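Local coordinates for putative type VI secretion protein (Escherichia coli, PDB 6SK0) that probably forms the trimeric puncturing spike at the tip of the type VI secretion system and carries a phospholipase effector for delivery, at residues Arg582-Ala587 / Gly625-Ala630; Ser589-Met594 / Gly652-Asp657; Asn602-Asp607 / Glu672-Leu677; Leu702-Ser705 / Asn709-Ile712. All coordinates share one frame; numbering follows the deposited sequence.

Contact 1: residues Arg582-Ala587 / Gly625-Ala630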
# COMPACT_ATOMS: atom_id res chain seq x y z
N ARG A 582 -14.87 8.38 11.05
CA ARG A 582 -13.88 9.38 11.46
C ARG A 582 -12.55 9.13 10.77
O ARG A 582 -11.90 10.07 10.31
CB ARG A 582 -13.72 9.37 12.97
CG ARG A 582 -14.74 10.22 13.70
CD ARG A 582 -14.41 10.33 15.18
NE ARG A 582 -14.63 9.07 15.88
CZ ARG A 582 -15.82 8.64 16.28
NH1 ARG A 582 -16.91 9.35 16.04
NH2 ARG A 582 -15.92 7.48 16.92
N GLN A 583 -12.14 7.86 10.68
CA GLN A 583 -10.90 7.54 9.98
C GLN A 583 -10.98 7.91 8.51
O GLN A 583 -10.04 8.49 7.96
CB GLN A 583 -10.56 6.06 10.14
CG GLN A 583 -10.15 5.67 11.54
CD GLN A 583 -9.13 6.62 12.13
OE1 GLN A 583 -9.33 7.19 13.19
NE2 GLN A 583 -8.03 6.78 11.44
N LEU A 584 -12.09 7.58 7.85
CA LEU A 584 -12.25 7.92 6.44
C LEU A 584 -12.19 9.42 6.22
O LEU A 584 -11.52 9.90 5.31
CB LEU A 584 -13.56 7.35 5.90
CG LEU A 584 -13.69 5.83 5.82
CD1 LEU A 584 -15.14 5.45 5.61
CD2 LEU A 584 -12.80 5.25 4.74
N GLU A 585 -12.88 10.18 7.07
CA GLU A 585 -12.89 11.63 6.93
C GLU A 585 -11.52 12.22 7.21
O GLU A 585 -11.09 13.15 6.52
CB GLU A 585 -13.92 12.25 7.87
CG GLU A 585 -15.34 11.89 7.51
CD GLU A 585 -16.29 12.11 8.66
OE1 GLU A 585 -17.43 12.55 8.41
OE2 GLU A 585 -15.89 11.85 9.82
N GLN A 586 -10.82 11.70 8.20
CA GLN A 586 -9.48 12.19 8.51
C GLN A 586 -8.54 11.94 7.34
O GLN A 586 -7.79 12.83 6.94
CB GLN A 586 -8.97 11.53 9.78
CG GLN A 586 -7.67 12.08 10.28
CD GLN A 586 -7.27 11.52 11.63
OE1 GLN A 586 -7.72 10.44 12.02
NE2 GLN A 586 -6.43 12.24 12.34
N ALA A 587 -8.58 10.73 6.78
CA ALA A 587 -7.74 10.42 5.63
C ALA A 587 -8.07 11.32 4.46
O ALA A 587 -7.17 11.83 3.78
CB ALA A 587 -7.89 8.95 5.24
N GLY A 625 -19.20 -1.31 -1.21
CA GLY A 625 -17.78 -1.30 -0.95
C GLY A 625 -17.41 -2.27 0.15
O GLY A 625 -18.21 -3.07 0.62
N MET A 626 -16.17 -2.18 0.57
CA MET A 626 -15.67 -2.97 1.67
C MET A 626 -14.92 -2.05 2.61
O MET A 626 -14.01 -1.34 2.19
CB MET A 626 -14.78 -4.10 1.20
CG MET A 626 -14.65 -5.22 2.19
SD MET A 626 -13.64 -6.54 1.54
CE MET A 626 -12.06 -5.83 1.91
N LEU A 627 -15.31 -2.06 3.87
CA LEU A 627 -14.70 -1.23 4.88
C LEU A 627 -14.12 -2.14 5.95
O LEU A 627 -14.85 -2.86 6.63
CB LEU A 627 -15.72 -0.25 5.47
CG LEU A 627 -15.20 0.72 6.52
CD1 LEU A 627 -14.01 1.50 6.01
CD2 LEU A 627 -16.32 1.64 6.93
N LEU A 628 -12.80 -2.12 6.06
CA LEU A 628 -12.09 -2.82 7.12
C LEU A 628 -11.58 -1.78 8.10
O LEU A 628 -10.82 -0.88 7.72
CB LEU A 628 -10.93 -3.64 6.56
CG LEU A 628 -11.21 -4.49 5.32
CD1 LEU A 628 -9.97 -5.25 4.95
CD2 LEU A 628 -12.35 -5.43 5.57
N HIS A 629 -12.03 -1.88 9.34
CA HIS A 629 -11.60 -0.94 10.35
C HIS A 629 -11.29 -1.68 11.64
O HIS A 629 -12.05 -2.54 12.06
CB HIS A 629 -12.65 0.13 10.62
CG HIS A 629 -12.28 1.03 11.75
ND1 HIS A 629 -12.80 0.89 13.01
CD2 HIS A 629 -11.39 2.05 11.82
CE1 HIS A 629 -12.27 1.80 13.80
NE2 HIS A 629 -11.41 2.51 13.10
N ALA A 630 -10.17 -1.33 12.25
CA ALA A 630 -9.82 -1.83 13.55
C ALA A 630 -9.29 -0.63 14.31
O ALA A 630 -8.52 0.16 13.75
CB ALA A 630 -8.80 -2.96 13.52

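Contact 2: residues Ser589-Met594 / Gly652-Asp657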
# COMPACT_ATOMS: atom_id res chain seq x y z
N SER A 589 -9.50 14.35 4.46
CA SER A 589 -9.13 15.74 4.69
C SER A 589 -7.62 15.92 4.63
O SER A 589 -7.13 16.93 4.13
CB SER A 589 -9.70 16.22 6.02
OG SER A 589 -8.99 15.70 7.12
N LEU A 590 -6.87 14.93 5.12
CA LEU A 590 -5.42 14.97 4.95
C LEU A 590 -5.04 14.97 3.48
O LEU A 590 -4.21 15.77 3.04
CB LEU A 590 -4.77 13.80 5.68
CG LEU A 590 -3.25 13.79 5.62
CD1 LEU A 590 -2.66 15.00 6.32
CD2 LEU A 590 -2.67 12.50 6.20
N ALA A 591 -5.66 14.09 2.69
CA ALA A 591 -5.37 14.04 1.26
C ALA A 591 -5.73 15.36 0.58
O ALA A 591 -5.00 15.82 -0.30
CB ALA A 591 -6.12 12.88 0.61
N ARG A 592 -6.83 15.98 0.99
CA ARG A 592 -7.24 17.22 0.35
C ARG A 592 -6.30 18.37 0.68
O ARG A 592 -5.91 19.15 -0.20
CB ARG A 592 -8.67 17.57 0.75
CG ARG A 592 -9.72 16.73 0.04
CD ARG A 592 -11.08 16.89 0.67
NE ARG A 592 -11.51 18.28 0.65
CZ ARG A 592 -12.44 18.76 -0.16
NH1 ARG A 592 -13.05 17.96 -1.02
NH2 ARG A 592 -12.76 20.04 -0.12
N SER A 593 -5.91 18.49 1.95
CA SER A 593 -4.96 19.53 2.32
C SER A 593 -3.62 19.30 1.63
O SER A 593 -2.98 20.26 1.16
CB SER A 593 -4.81 19.58 3.84
OG SER A 593 -4.09 18.47 4.34
N MET A 594 -3.20 18.05 1.49
CA MET A 594 -1.95 17.78 0.79
C MET A 594 -2.08 18.04 -0.70
O MET A 594 -1.10 18.41 -1.34
CB MET A 594 -1.51 16.34 1.04
CG MET A 594 -1.07 16.13 2.45
SD MET A 594 0.02 17.39 3.07
CE MET A 594 1.21 16.34 3.87
N GLY A 652 -5.16 5.12 -2.72
CA GLY A 652 -4.75 6.16 -1.80
C GLY A 652 -4.22 5.55 -0.52
O GLY A 652 -4.89 4.74 0.12
N ILE A 653 -3.01 5.95 -0.16
CA ILE A 653 -2.40 5.57 1.10
C ILE A 653 -2.22 6.84 1.91
O ILE A 653 -1.53 7.77 1.47
CB ILE A 653 -1.07 4.84 0.90
CG1 ILE A 653 -1.29 3.58 0.08
CG2 ILE A 653 -0.43 4.52 2.23
CD1 ILE A 653 -0.04 2.94 -0.39
N MET A 654 -2.86 6.90 3.06
CA MET A 654 -2.80 8.04 3.95
C MET A 654 -2.25 7.59 5.30
O MET A 654 -2.63 6.54 5.81
CB MET A 654 -4.16 8.70 4.14
CG MET A 654 -4.72 9.35 2.91
SD MET A 654 -5.41 8.19 1.73
CE MET A 654 -6.73 9.17 1.02
N SER A 655 -1.37 8.39 5.86
CA SER A 655 -0.85 8.12 7.19
C SER A 655 -0.77 9.44 7.92
O SER A 655 -0.25 10.42 7.39
CB SER A 655 0.52 7.45 7.13
OG SER A 655 1.47 8.27 6.48
N GLY A 656 -1.33 9.48 9.13
CA GLY A 656 -1.08 10.62 10.00
C GLY A 656 0.39 10.75 10.32
O GLY A 656 0.93 11.85 10.41
N ASP A 657 1.05 9.63 10.53
CA ASP A 657 2.49 9.53 10.69
C ASP A 657 3.14 9.18 9.35
O ASP A 657 2.67 9.58 8.29
CB ASP A 657 2.82 8.55 11.81
CG ASP A 657 2.70 9.18 13.17
OD1 ASP A 657 2.76 8.45 14.18
OD2 ASP A 657 2.54 10.41 13.23

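Contact 3: residues Asn602-Asp607 / Glu672-Leu677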
# COMPACT_ATOMS: atom_id res chain seq x y z
N ASN A 602 3.52 23.29 -7.27
CA ASN A 602 3.58 22.84 -8.66
C ASN A 602 3.93 21.36 -8.76
O ASN A 602 4.55 20.93 -9.73
CB ASN A 602 4.56 23.67 -9.49
CG ASN A 602 4.31 25.15 -9.36
OD1 ASN A 602 3.26 25.64 -9.76
ND2 ASN A 602 5.26 25.86 -8.79
N ALA A 603 3.55 20.58 -7.76
CA ALA A 603 3.62 19.14 -7.87
C ALA A 603 2.39 18.62 -8.60
O ALA A 603 1.38 19.32 -8.74
CB ALA A 603 3.74 18.49 -6.49
N THR A 604 2.48 17.39 -9.08
CA THR A 604 1.32 16.73 -9.66
C THR A 604 0.31 16.42 -8.56
O THR A 604 0.65 15.75 -7.57
CB THR A 604 1.74 15.46 -10.39
OG1 THR A 604 2.57 15.81 -11.50
CG2 THR A 604 0.53 14.69 -10.88
N GLN A 605 -0.91 16.91 -8.72
CA GLN A 605 -1.93 16.72 -7.71
C GLN A 605 -2.40 15.27 -7.68
O GLN A 605 -2.38 14.56 -8.69
CB GLN A 605 -3.12 17.64 -7.98
CG GLN A 605 -3.97 17.95 -6.78
CD GLN A 605 -4.90 19.12 -7.03
OE1 GLN A 605 -5.01 19.60 -8.16
NE2 GLN A 605 -5.57 19.58 -5.99
N GLY A 606 -2.81 14.83 -6.50
CA GLY A 606 -3.41 13.52 -6.38
C GLY A 606 -4.83 13.48 -6.90
O GLY A 606 -5.41 14.49 -7.28
N ASP A 607 -5.39 12.28 -6.91
CA ASP A 607 -6.76 12.05 -7.38
C ASP A 607 -7.71 12.15 -6.18
O ASP A 607 -8.05 11.16 -5.53
CB ASP A 607 -6.87 10.71 -8.08
CG ASP A 607 -8.22 10.47 -8.73
OD1 ASP A 607 -8.42 9.36 -9.28
OD2 ASP A 607 -9.09 11.36 -8.70
N GLU A 672 2.25 5.73 -15.62
CA GLU A 672 1.99 6.10 -17.01
C GLU A 672 2.09 7.60 -17.19
O GLU A 672 2.61 8.07 -18.21
CB GLU A 672 0.63 5.58 -17.44
CG GLU A 672 0.32 5.81 -18.89
CD GLU A 672 1.25 5.05 -19.81
OE1 GLU A 672 1.72 3.97 -19.43
OE2 GLU A 672 1.51 5.54 -20.93
N GLY A 673 1.64 8.37 -16.22
CA GLY A 673 1.74 9.81 -16.29
C GLY A 673 2.98 10.32 -15.60
O GLY A 673 4.10 10.15 -16.09
N ALA A 674 2.81 10.95 -14.45
CA ALA A 674 3.89 11.61 -13.76
C ALA A 674 4.29 10.85 -12.50
O ALA A 674 3.51 10.09 -11.94
CB ALA A 674 3.52 13.05 -13.40
N VAL A 675 5.52 11.07 -12.08
CA VAL A 675 5.98 10.71 -10.75
C VAL A 675 6.25 12.01 -10.02
O VAL A 675 7.05 12.84 -10.48
CB VAL A 675 7.22 9.82 -10.79
CG1 VAL A 675 7.80 9.64 -9.40
CG2 VAL A 675 6.90 8.49 -11.42
N SER A 676 5.59 12.21 -8.89
CA SER A 676 5.66 13.46 -8.16
C SER A 676 5.91 13.17 -6.69
O SER A 676 5.08 12.54 -6.04
CB SER A 676 4.37 14.27 -8.35
OG SER A 676 4.43 15.49 -7.65
N LEU A 677 7.06 13.60 -6.19
CA LEU A 677 7.40 13.49 -4.79
C LEU A 677 7.53 14.89 -4.22
O LEU A 677 8.41 15.65 -4.63
CB LEU A 677 8.69 12.71 -4.58
CG LEU A 677 8.85 11.37 -5.29
CD1 LEU A 677 10.16 10.73 -4.89
CD2 LEU A 677 7.69 10.45 -4.98

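Contact 4: residues Leu702-Ser705 / Asn709-Ile712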
# COMPACT_ATOMS: atom_id res chain seq x y z
N LEU A 702 15.65 18.50 -18.28
CA LEU A 702 15.86 18.30 -16.86
C LEU A 702 16.19 19.65 -16.24
O LEU A 702 17.05 20.38 -16.74
CB LEU A 702 16.97 17.30 -16.57
CG LEU A 702 17.14 16.97 -15.09
CD1 LEU A 702 17.47 15.50 -14.91
CD2 LEU A 702 18.20 17.85 -14.44
N SER A 703 15.51 19.97 -15.16
CA SER A 703 15.75 21.19 -14.41
C SER A 703 16.02 20.82 -12.96
O SER A 703 15.23 20.10 -12.34
CB SER A 703 14.57 22.16 -14.53
OG SER A 703 14.67 23.20 -13.59
N MET A 704 17.14 21.29 -12.44
CA MET A 704 17.51 21.07 -11.05
C MET A 704 17.82 22.43 -10.45
O MET A 704 18.75 23.11 -10.89
CB MET A 704 18.70 20.13 -10.95
CG MET A 704 19.44 20.23 -9.65
SD MET A 704 20.60 18.88 -9.44
CE MET A 704 19.51 17.70 -8.71
N SER A 705 17.04 22.84 -9.47
CA SER A 705 17.18 24.17 -8.92
C SER A 705 17.05 24.15 -7.41
O SER A 705 16.40 23.27 -6.83
CB SER A 705 16.16 25.14 -9.51
OG SER A 705 14.84 24.76 -9.20
N ASN A 709 21.81 27.67 -1.73
CA ASN A 709 23.00 27.15 -2.39
C ASN A 709 22.78 25.78 -3.02
O ASN A 709 22.15 24.90 -2.43
CB ASN A 709 24.16 27.08 -1.40
CG ASN A 709 24.53 28.44 -0.87
OD1 ASN A 709 24.20 29.46 -1.47
ND2 ASN A 709 25.21 28.47 0.25
N LEU A 710 23.32 25.62 -4.21
CA LEU A 710 23.32 24.36 -4.93
C LEU A 710 24.75 23.85 -5.01
O LEU A 710 25.61 24.53 -5.57
CB LEU A 710 22.72 24.54 -6.32
CG LEU A 710 22.19 23.29 -7.01
CD1 LEU A 710 21.05 23.65 -7.94
CD2 LEU A 710 23.31 22.61 -7.75
N ASP A 711 24.99 22.67 -4.47
CA ASP A 711 26.32 22.07 -4.47
C ASP A 711 26.29 20.77 -5.24
O ASP A 711 25.45 19.90 -4.99
CB ASP A 711 26.83 21.86 -3.04
CG ASP A 711 26.94 23.16 -2.27
OD1 ASP A 711 27.30 24.19 -2.87
OD2 ASP A 711 26.65 23.16 -1.05
N ILE A 712 27.19 20.65 -6.20
CA ILE A 712 27.40 19.43 -6.97
C ILE A 712 28.84 19.00 -6.74
O ILE A 712 29.77 19.78 -7.00
CB ILE A 712 27.13 19.64 -8.46
CG1 ILE A 712 25.67 20.02 -8.69
CG2 ILE A 712 27.50 18.41 -9.24
CD1 ILE A 712 25.40 20.56 -10.04

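Contact 1: residues Arg582-Ala587 / Gly625-Ala630
His629 is hydrogen-bonded through ND1 to Asp565 OD1, which helps to fix the ring's rotation, and its other ring nitrogen, NE2, comes up against Gln583. Here helix 578-600 lies against the three-chain beta-prism of the VgrG spike, with strand 626-629 paired in parallel to strand 559-563 of its own chain and to a strand of a second subunit. Along this strand the side chains alternate: Met626 packs on Leu628 of the second subunit, and Leu628 on Leu628 of that subunit and Met626 of the third, while Leu627 and His629 point at the helix. Gln583 bends at chi2 (-47°), so that its aliphatic part, and not its amide, meets the imidazole; CG lies 3.7 Å from His629 NE2, and the two side chains cross at about a right angle. The amide and ring planes are only 24° apart, yet no hydrogen bond joins them. Glutamine suits this place because its methylenes can pack on a ring while its end remains polar. One helix residue on, leucine meets leucine. Leu627 stretches out with CG anti to its backbone N (chi1 -178°) and meets Leu584 tip to tip, its CD1 lying 4.1 Å from both Leu584 CD1 and Leu584 CD2.

Contact 2: residues Ser589-Met594 / Gly652-Asp657
Met654 reaches from its strand to helix 578-600 along a doubly bent chain. Its CB points at the helix, and CG, anti to the carbonyl carbon (chi1 -67°), lies against Ala587 O one turn before Ala591. Bends at chi2 and chi3 then turn SD and the methyl back along the strand, and CE ends 3.8 Å from Ala591 CB. The flexible, unbranched methionine can make this detour, and the small alanine lets its end come close to the helix; Gly652, on the same face of the strand, has no side chain to compete for the place of the methyl. Beside this pair, Leu590 extends with CG anti to its backbone N and sets CD2 over the end of the strand, 3.4 Å from Ser655 O and 4.4 Å from Gly656 N. This is van der Waals contact of a methyl with the backbone, and no hydrogen bond crosses between the segments. Within the helix, Leu590 O accepts from both Met594 N and, at 3.0 Å, Ser593 OG, on the same face of its plane, so the serine hydroxyl is turned back onto its own helix. Strand 651-655 pairs in parallel with strands of both other subunits; helix 578-600 lies across its outer face, with helix 608-618 alongside, where Gln611 touches Met654 and Ile608 touches Ala591.

Contact 3: residues Asn602-Asp607 / Glu672-Leu677
Thr604 and Ser676 face each other with their CB atoms only 3.5 Å apart, a close approach open to two short side chains. Ser676 holds OG anti to its backbone N (chi1 -180°), which carries the hydroxyl past Thr604 CB to the threonine's backbone. There Thr604 N donates to Ser676 OG over 3.1 Å, a bent bond with an angle of 138° at the hydrogen. The same OG lies 3.3 Å from Ala603 CB, with that methyl and the amide N side by side on the loop's side of the oxygen. Thr604 turns OG1 the other way, anti to its carbonyl carbon (chi1 -65°), and this oxygen passes 3.5 Å from Ala674 CB; its polar partner is Gln685 OE1 of a second subunit. Ala674 and Ser676 both point at the loop, small enough for it to lie close, whereas Val675 and Leu677 turn away and pack on Phe667 and Val669 of a third subunit. The loop joins two helices: Asn602, with positive phi, is the C-prime residue of a Schellman motif ending the first, and Asp607 is the N-cap of the second. A helix-loop-helix connection is thus laid over a parallel beta ladder built from all three chains, the interlaced strand arrangement of the trimeric VgrG spike.

Contact 4: residues Leu702-Ser705 / Asn709-Ile712
Between Leu702-Ser705 and Asn709-Ile712 the chain turns a corner and heads back, but the two strands stand apart, with no hydrogen bond between them and a closest CA approach of 7.3 Å, from Ser705 CA to Leu710 CA. The gap is bridged by side chains, chiefly Leu710. With CG anti to its backbone N (chi1 -159°), this leucine extends across the corner and places a single methyl, CD1, against the preceding strand. That methyl touches backbone as much as side chain: Leu710 CD1 lies 3.8 Å from Met704 O, 4.0 Å from Ser705 CA and 4.1 Å from Met704 CG. The methionine also starts out anti to its backbone N (chi1 159°), runs straight through chi2 and bends only at chi3. Leu710 therefore meets the CG methylene near the root of the chain, while the methionine also packs on Met704 of each of the other two subunits. A long, pliable thioether suits such a threefold meeting, and a branched leucine suits the inside of the corner. The neighbours alternate as strand residues do. Ser705 has its CB directed away, and the leucine methyl meets its CA; Ser703 and Asp711 are partly exposed, consistent with a polar outer face. Each of the two strands pairs in parallel with strands of both other chains and not with the other, so the sheets run on from one subunit to the next. This is the intertwined three-chain beta-prism of the VgrG spike, hydrophobic inside and polar outside.

Contacts 1 and 2 share helix 578-600 and touch each other; both are buried and rest on van der Waals contacts without a hydrogen bond across, contact 1 adding a glutamine-histidine pair and contact 2 a methyl on backbone. Contact 3, about 15 Å from contact 2 between centres, is partly buried, and there the loop beyond that helix meets the prism through small residues and one hydrogen bond. Contact 4 lies farther along the spike, about 41 Å from contact 1 between centres; it has no helix and is buried in the interior of the trimer. The first three contacts interleave along the sequence, whereas contact 4 joins near neighbours. All four include strands that pair with a second subunit.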